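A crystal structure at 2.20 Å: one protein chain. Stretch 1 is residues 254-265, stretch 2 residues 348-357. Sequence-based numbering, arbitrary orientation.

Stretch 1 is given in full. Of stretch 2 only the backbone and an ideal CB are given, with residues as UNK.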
# COMPACT_ATOMS: atom_id res chain seq x y z
N ILE A 254 -8.14 5.12 23.38
CA ILE A 254 -9.59 5.34 23.48
C ILE A 254 -10.03 5.22 24.97
O ILE A 254 -10.82 6.01 25.44
CB ILE A 254 -10.39 4.41 22.58
CG1 ILE A 254 -10.07 4.68 21.09
CG2 ILE A 254 -11.91 4.50 22.98
CD1 ILE A 254 -10.74 3.65 20.06
N MET A 255 -9.44 4.32 25.72
CA MET A 255 -9.76 4.27 27.15
C MET A 255 -9.27 5.57 27.90
O MET A 255 -9.73 5.84 29.01
CB MET A 255 -9.22 2.98 27.79
CG MET A 255 -9.95 1.66 27.38
SD MET A 255 -9.00 0.17 27.90
CE MET A 255 -9.17 0.30 29.61
N MET A 256 -8.38 6.35 27.28
CA MET A 256 -7.92 7.67 27.82
C MET A 256 -8.81 8.85 27.49
O MET A 256 -8.58 9.98 27.95
CB MET A 256 -6.46 7.98 27.43
CG MET A 256 -5.41 7.12 28.18
SD MET A 256 -3.66 7.44 27.72
CE MET A 256 -3.43 9.09 28.35
N THR A 257 -9.84 8.59 26.67
CA THR A 257 -10.88 9.56 26.38
C THR A 257 -11.38 10.14 27.71
O THR A 257 -11.62 9.41 28.65
CB THR A 257 -12.04 8.89 25.59
OG1 THR A 257 -11.54 8.33 24.36
CG2 THR A 257 -13.15 9.89 25.21
N THR A 258 -11.54 11.46 27.77
CA THR A 258 -11.99 12.14 28.98
C THR A 258 -13.18 11.44 29.70
O THR A 258 -13.11 11.14 30.88
CB THR A 258 -12.36 13.60 28.64
OG1 THR A 258 -11.19 14.24 28.10
CG2 THR A 258 -12.85 14.34 29.92
N GLU A 259 -14.23 11.14 28.96
CA GLU A 259 -15.41 10.50 29.49
C GLU A 259 -15.19 9.04 29.92
O GLU A 259 -16.05 8.51 30.60
CB GLU A 259 -16.56 10.56 28.47
CG GLU A 259 -17.03 11.99 28.10
CD GLU A 259 -16.30 12.60 26.87
OE1 GLU A 259 -15.23 12.06 26.47
OE2 GLU A 259 -16.80 13.61 26.30
N LEU A 260 -14.11 8.38 29.46
CA LEU A 260 -13.80 7.02 29.90
C LEU A 260 -12.84 7.03 31.08
O LEU A 260 -13.24 6.61 32.18
CB LEU A 260 -13.24 6.15 28.75
CG LEU A 260 -14.30 5.47 27.87
CD1 LEU A 260 -15.14 6.56 27.13
CD2 LEU A 260 -13.66 4.52 26.86
N GLY A 261 -11.61 7.47 30.85
CA GLY A 261 -10.61 7.69 31.89
C GLY A 261 -10.23 6.43 32.63
O GLY A 261 -9.89 6.48 33.82
N GLU A 262 -10.24 5.30 31.92
CA GLU A 262 -10.06 4.00 32.53
C GLU A 262 -8.59 3.59 32.74
O GLU A 262 -8.32 2.71 33.56
CB GLU A 262 -10.80 2.93 31.76
CG GLU A 262 -12.29 3.09 31.87
CD GLU A 262 -13.04 2.11 31.00
OE1 GLU A 262 -12.38 1.40 30.19
OE2 GLU A 262 -14.29 2.07 31.12
N VAL A 263 -7.68 4.23 32.00
CA VAL A 263 -6.23 4.04 32.11
C VAL A 263 -5.48 5.33 31.76
O VAL A 263 -6.06 6.30 31.28
CB VAL A 263 -5.67 2.90 31.16
CG1 VAL A 263 -6.30 1.52 31.46
CG2 VAL A 263 -5.76 3.28 29.68
N ALA A 264 -4.17 5.31 32.01
CA ALA A 264 -3.28 6.38 31.64
C ALA A 264 -1.88 5.80 31.41
O ALA A 264 -1.48 4.81 32.08
CB ALA A 264 -3.25 7.51 32.77
N GLU A 265 -1.17 6.38 30.46
CA GLU A 265 0.18 6.00 30.10
C GLU A 265 1.06 6.42 31.25
O GLU A 265 0.69 7.33 31.97
CB GLU A 265 0.65 6.79 28.84
CG GLU A 265 0.05 6.27 27.49
CD GLU A 265 0.83 6.78 26.24
OE1 GLU A 265 1.86 7.51 26.38
OE2 GLU A 265 0.41 6.39 25.11
N UNK A 348 -3.88 1.80 35.73
CA UNK A 348 -5.19 1.19 35.50
C UNK A 348 -6.06 1.74 36.59
O UNK A 348 -5.58 1.79 37.74
CB UNK A 348 -5.15 -0.34 35.51
N UNK A 349 -7.30 2.18 36.26
CA UNK A 349 -8.21 2.84 37.23
C UNK A 349 -9.50 2.09 37.50
O UNK A 349 -10.52 2.30 36.84
CB UNK A 349 -8.57 4.24 36.73
N UNK A 350 -9.45 1.12 38.42
CA UNK A 350 -10.64 0.29 38.62
C UNK A 350 -11.90 1.10 38.99
O UNK A 350 -13.01 0.68 38.64
CB UNK A 350 -10.36 -0.74 39.72
N UNK A 351 -11.70 2.28 39.60
CA UNK A 351 -12.80 3.15 39.98
C UNK A 351 -13.53 3.72 38.79
O UNK A 351 -14.75 3.63 38.72
CB UNK A 351 -12.29 4.29 40.86
N UNK A 352 -12.78 4.26 37.82
CA UNK A 352 -13.42 4.74 36.59
C UNK A 352 -14.04 3.56 35.82
O UNK A 352 -15.07 3.72 35.21
CB UNK A 352 -12.41 5.48 35.71
N UNK A 353 -13.41 2.38 35.88
CA UNK A 353 -13.90 1.21 35.18
C UNK A 353 -15.29 0.78 35.70
O UNK A 353 -16.18 0.42 34.93
CB UNK A 353 -12.90 0.06 35.33
N UNK A 354 -15.40 0.76 37.03
CA UNK A 354 -16.61 0.38 37.78
C UNK A 354 -17.70 1.40 37.45
O UNK A 354 -18.84 1.04 37.17
CB UNK A 354 -16.35 0.32 39.29
N UNK A 355 -17.35 2.68 37.47
CA UNK A 355 -18.30 3.74 37.17
C UNK A 355 -18.85 3.62 35.74
O UNK A 355 -20.06 3.77 35.51
CB UNK A 355 -17.64 5.10 37.37
N UNK A 356 -17.98 3.33 34.77
CA UNK A 356 -18.45 3.23 33.39
C UNK A 356 -19.33 1.96 33.20
O UNK A 356 -20.32 1.98 32.48
CB UNK A 356 -17.26 3.20 32.43
N UNK A 357 -18.95 0.89 33.88
CA UNK A 357 -19.72 -0.34 33.86
C UNK A 357 -21.16 -0.10 34.38
O UNK A 357 -22.09 -0.66 33.83
CB UNK A 357 -19.02 -1.41 34.70

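Position 348 lies in extended backbone, phi/psi -113/135, and pairs with Val263 in an antiparallel, non-hydrogen-bonded bridge whose CA atoms are 4.5 Å apart. Its CB falls on the same face of the sheet as the Val263 side chain, 4.6 Å from Val263 CG1. A beta-branched or other apolar residue would suit such a place. The deposited residue is Val348, whose CG2 comes to 4.5 Å from Val263 CG1.

At 349 the backbone leaves the strand and stands right before a helix. Its N donates to Glu262 O at 2.9 Å, a bond available to any residue but proline. The CB points toward stretch 1, 3.5 Å from Glu262 O, with the methyl of Ala264 farther along. An N-cap position often carries Ser, Thr, Asp or Asn, but a large apolar group could spread along this backbone. Here it is Phe349, whose ring brings its edge to Ala264 CB, 3.7 Å from CE2, and to Gly261 O, 3.3 Å from CD2.

Positions 350 and 351 open the helix and find nothing of stretch 1 within 5.5 Å of their CB atoms. The first turn tolerates proline, since its nitrogen need not donate within the helix, and Pro350 fits the phi of -57°. A small polar or acidic residue suits 351, near the helix N-terminus; Asp351 OD1 accepts a weak hydrogen bond from the backbone N of 352.

Position 352 points toward a run of carbonyls: its CB is 3.3 Å from Gly261 O and 3.8 Å from Leu260 O, and Thr258 O and Glu259 O lie beyond. A long donor, Lys or Arg, could reach them. Arg352 folds back with chi1 to chi3 all m, and NH2 donates to Thr258 O at 3.0 Å. The guanidinium lies with one face against Leu260 O and Gly261 CA. An ideal CB on Gly261 would sit 2.3 Å from Arg352 NH1, a clash, so glycine, already favoured by its positive phi of 62°, leaves the room this arginine occupies.

From 353 the CB points sideways, 4.6 Å from Glu262 CG, while Met255 and Val263 offer apolar surface farther off. A long, flexible apolar chain is the natural choice, with Leu or Ile a shorter alternative. Met353, extended along chi2 and chi3, carries CE to 3.7 Å from Met255 CE and 4.1 Å from Val263 CG1.

Positions 354 and 355 have no stretch 1 atom near their CB atoms and suit helix-forming polar residues; they are Arg354 and Glu355.

At 356 the CB points toward stretch 1, 3.4 Å from Glu262 OE2 and 5.3 Å from Leu260 O. Two acceptors so placed call for a short donor, Asn above all, with Ser or Thr able to serve one. Asn356 ND2 donates to both, to Leu260 O at 2.8 Å and to Glu262 OE2 at 2.9 Å.

Position 357 points sideways, clear of stretch 1; many helix formers would do, and it is Leu357.

Stretch 2 348-357: VFPDRMRENL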
# COMPACT_ATOMS: atom_id res chain seq x y z
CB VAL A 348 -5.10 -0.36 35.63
CG1 VAL A 348 -6.48 -1.02 35.53
CG2 VAL A 348 -4.13 -0.96 34.58
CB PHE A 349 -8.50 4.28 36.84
CG PHE A 349 -7.26 5.09 36.62
CD1 PHE A 349 -6.27 5.14 37.62
CD2 PHE A 349 -7.05 5.77 35.42
CE1 PHE A 349 -5.09 5.90 37.40
CE2 PHE A 349 -5.88 6.51 35.20
CZ PHE A 349 -4.90 6.57 36.20
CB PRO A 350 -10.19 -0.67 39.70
CG PRO A 350 -8.65 -0.78 39.44
CD PRO A 350 -8.31 0.67 39.22
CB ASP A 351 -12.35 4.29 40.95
CG ASP A 351 -11.19 5.17 40.39
OD1 ASP A 351 -10.48 4.76 39.45
OD2 ASP A 351 -10.97 6.29 40.90
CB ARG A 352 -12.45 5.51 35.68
CG ARG A 352 -12.12 6.93 36.11
CD ARG A 352 -13.34 7.82 36.26
NE ARG A 352 -13.98 8.16 34.98
CZ ARG A 352 -13.53 9.10 34.14
NH1 ARG A 352 -12.41 9.78 34.41
NH2 ARG A 352 -14.19 9.36 33.00
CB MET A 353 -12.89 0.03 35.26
CG MET A 353 -11.64 0.16 34.34
SD MET A 353 -10.36 -1.14 34.55
CE MET A 353 -9.30 -0.70 33.14
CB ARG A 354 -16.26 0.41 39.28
CG ARG A 354 -17.16 -0.36 40.25
CD ARG A 354 -16.71 -0.25 41.80
NE ARG A 354 -15.34 0.24 42.08
CZ ARG A 354 -14.22 -0.50 42.02
NH1 ARG A 354 -14.26 -1.80 41.68
NH2 ARG A 354 -13.04 0.06 42.29
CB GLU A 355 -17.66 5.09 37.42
CG GLU A 355 -18.51 6.34 37.03
CD GLU A 355 -17.72 7.66 37.20
OE1 GLU A 355 -17.84 8.56 36.32
OE2 GLU A 355 -16.94 7.77 38.20
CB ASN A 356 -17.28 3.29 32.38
CG ASN A 356 -16.50 4.62 32.47
OD1 ASN A 356 -17.06 5.65 32.83
ND2 ASN A 356 -15.22 4.59 32.13
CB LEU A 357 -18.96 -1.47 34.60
CG LEU A 357 -19.56 -2.89 34.65
CD1 LEU A 357 -19.79 -3.53 33.29
CD2 LEU A 357 -18.74 -3.84 35.60
O HOH W 1 -15.77 -0.02 31.93
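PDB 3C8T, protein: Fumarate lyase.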